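PDB 3NDN: O-succinylhomoserine sulfhydrylase from Mycobacterium tuberculosis, which probably catalyses the pyridoxal-phosphate-dependent formation of L-homocysteine from O-succinyl-L-homoserine and hydrogen sulfide in methionine biosynthesis. Local coordinates for residues F172-N177 with L209-F214. Numbering follows the deposited sequence.
Sequences FETPSN and LLQQGF
Thr174 and Gln211 meet across backbones that stay well apart, their CA atoms 9.5 Å from each other, and the glutamine side chain spans the gap. Gln211 starts with CG anti to its own N and continues extended through chi2, which carries the carboxamide out to the loop that follows strand 169-173. There NE2 donates to the carbonyl oxygen of Thr174, with 3.1 Å between Gln211 NE2 and Thr174 O and an N-H...O angle of 153°. The oxygen lies close to the plane of the glutamine amide, whereas NE2 stands above the plane of the threonine carbonyl, 38° out of it. The accepting carbonyl belongs to the peptide link to Pro175, which is cis. NE2 also bonds to Asn203 OD1, a second grip that limits rotation of the carboxamide.

Strand 169-173 is an inner, parallel strand of the seven-stranded mixed sheet in the large pyridoxal-phosphate-binding domain, whose fold is that of the aspartate aminotransferase-like (fold type I) enzymes. The contact ties the loop beyond this strand's C-terminal end to the chain leaving the short helix 207-210, after the neighbouring strand 198-202. A water links Gln211 OE1 to Thr174 OG1, donating to OE1 and lying 2.8 Å from each of the two oxygens. The threonine hydroxyl is bonded to Val183 N as well. The threonine methyl packs against the amide, Thr174 CG2 lying 3.8 Å from Gln211 NE2, and the two side chains cross at about a right angle. Ile185 of helix 185-194 touches both of them, while Met322 adds a further apolar neighbour to Gln211.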
loop_
_atom_site.group_PDB
_atom_site.type_symbol
_atom_site.label_atom_id
_atom_site.label_comp_id
_atom_site.label_asym_id
_atom_site.label_seq_id
_atom_site.Cartn_x
_atom_site.Cartn_y
_atom_site.Cartn_z
ATOM N N PHE A 172 22.556 -26.138 -9.066
ATOM C CA PHE A 172 23.748 -25.389 -8.605
ATOM C C PHE A 172 23.542 -23.859 -8.678
ATOM O O PHE A 172 22.611 -23.400 -9.346
ATOM C CB PHE A 172 25.030 -25.797 -9.373
ATOM C CG PHE A 172 24.972 -25.562 -10.883
ATOM C CD1 PHE A 172 25.332 -24.332 -11.434
ATOM C CD2 PHE A 172 24.598 -26.595 -11.748
ATOM C CE1 PHE A 172 25.285 -24.111 -12.827
ATOM C CE2 PHE A 172 24.544 -26.395 -13.145
ATOM C CZ PHE A 172 24.891 -25.147 -13.694
ATOM N N GLU A 173 24.400 -23.110 -7.976
ATOM C CA GLU A 173 24.526 -21.641 -8.095
ATOM C C GLU A 173 25.897 -21.312 -8.693
ATOM O O GLU A 173 26.875 -22.015 -8.405
ATOM C CB GLU A 173 24.470 -20.958 -6.719
ATOM C CG GLU A 173 23.207 -21.195 -5.886
ATOM C CD GLU A 173 23.422 -20.908 -4.390
ATOM O OE1 GLU A 173 24.300 -20.071 -4.044
ATOM O OE2 GLU A 173 22.713 -21.525 -3.561
ATOM N N THR A 174 25.971 -20.251 -9.509
ATOM C CA THR A 174 27.264 -19.727 -10.002
ATOM C C THR A 174 27.180 -18.220 -10.319
ATOM O O THR A 174 26.229 -17.787 -10.963
ATOM C CB THR A 174 27.837 -20.535 -11.222
ATOM O OG1 THR A 174 29.143 -20.042 -11.564
ATOM C CG2 THR A 174 26.927 -20.453 -12.455
ATOM N N PRO A 175 28.119 -17.411 -9.796
ATOM C CA PRO A 175 29.174 -17.730 -8.810
ATOM C C PRO A 175 28.585 -18.160 -7.454
ATOM O O PRO A 175 27.402 -17.903 -7.209
ATOM C CB PRO A 175 29.917 -16.403 -8.637
ATOM C CG PRO A 175 29.581 -15.575 -9.876
ATOM C CD PRO A 175 28.162 -15.988 -10.208
ATOM N N SER A 176 29.401 -18.789 -6.600
ATOM C CA SER A 176 28.994 -19.170 -5.224
ATOM C C SER A 176 29.180 -18.004 -4.255
ATOM O O SER A 176 29.801 -17.001 -4.596
ATOM C CB SER A 176 29.754 -20.407 -4.720
ATOM O OG SER A 176 31.107 -20.108 -4.374
ATOM N N ASN A 177 28.637 -18.135 -3.051
ATOM C CA ASN A 177 28.697 -17.067 -2.061
ATOM C C ASN A 177 29.105 -17.649 -0.709
ATOM O O ASN A 177 28.420 -18.526 -0.189
ATOM C CB ASN A 177 27.332 -16.368 -1.996
ATOM C CG ASN A 177 27.163 -15.495 -0.764
ATOM O OD1 ASN A 177 28.072 -14.768 -0.357
ATOM N ND2 ASN A 177 25.977 -15.560 -0.165
ATOM N N LEU A 209 20.733 -9.793 -16.270
ATOM C CA LEU A 209 21.441 -8.827 -17.077
ATOM C C LEU A 209 22.890 -9.256 -17.357
ATOM O O LEU A 209 23.470 -8.842 -18.367
ATOM C CB LEU A 209 21.374 -7.444 -16.436
ATOM C CG LEU A 209 20.116 -6.605 -16.703
ATOM C CD1 LEU A 209 18.807 -7.337 -16.414
ATOM C CD2 LEU A 209 20.191 -5.341 -15.902
ATOM N N LEU A 210 23.470 -10.070 -16.474
ATOM C CA LEU A 210 24.902 -10.420 -16.605
ATOM C C LEU A 210 25.211 -11.874 -17.001
ATOM O O LEU A 210 26.338 -12.173 -17.395
ATOM C CB LEU A 210 25.685 -10.026 -15.351
ATOM C CG LEU A 210 25.586 -8.582 -14.844
ATOM C CD1 LEU A 210 26.464 -8.407 -13.625
ATOM C CD2 LEU A 210 25.950 -7.556 -15.943
ATOM N N GLN A 211 24.225 -12.760 -16.894
ATOM C CA GLN A 211 24.391 -14.201 -17.189
ATOM C C GLN A 211 23.048 -14.789 -17.647
ATOM O O GLN A 211 22.042 -14.669 -16.932
ATOM C CB GLN A 211 24.900 -14.946 -15.946
ATOM C CG GLN A 211 25.173 -16.442 -16.146
ATOM C CD GLN A 211 25.951 -17.046 -14.993
ATOM O OE1 GLN A 211 27.147 -17.307 -15.110
ATOM N NE2 GLN A 211 25.277 -17.276 -13.869
ATOM N N GLN A 212 23.029 -15.417 -18.825
ATOM C CA GLN A 212 21.776 -15.960 -19.395
ATOM C C GLN A 212 21.807 -17.472 -19.683
ATOM O O GLN A 212 22.482 -17.938 -20.611
ATOM C CB GLN A 212 21.358 -15.149 -20.632
ATOM C CG GLN A 212 20.806 -13.775 -20.250
ATOM C CD GLN A 212 20.185 -13.030 -21.402
ATOM O OE1 GLN A 212 20.887 -12.586 -22.316
ATOM N NE2 GLN A 212 18.850 -12.863 -21.360
ATOM N N GLY A 213 21.074 -18.232 -18.869
ATOM C CA GLY A 213 21.141 -19.694 -18.917
ATOM C C GLY A 213 20.411 -20.408 -20.045
ATOM O O GLY A 213 20.850 -21.475 -20.485
ATOM N N PHE A 214 19.291 -19.855 -20.506
ATOM C CA PHE A 214 18.489 -20.546 -21.525
ATOM C C PHE A 214 19.231 -20.821 -22.865
ATOM O O PHE A 214 19.179 -21.951 -23.358
ATOM C CB PHE A 214 17.107 -19.895 -21.707
ATOM C CG PHE A 214 16.144 -20.168 -20.556
ATOM C CD1 PHE A 214 15.581 -21.434 -20.383
ATOM C CD2 PHE A 214 15.815 -19.165 -19.643
ATOM C CE1 PHE A 214 14.687 -21.698 -19.307
ATOM C CE2 PHE A 214 14.929 -19.421 -18.570
ATOM C CZ PHE A 214 14.372 -20.690 -18.409
HETATM O O HOH W 1 29.222 -17.795 -13.263
#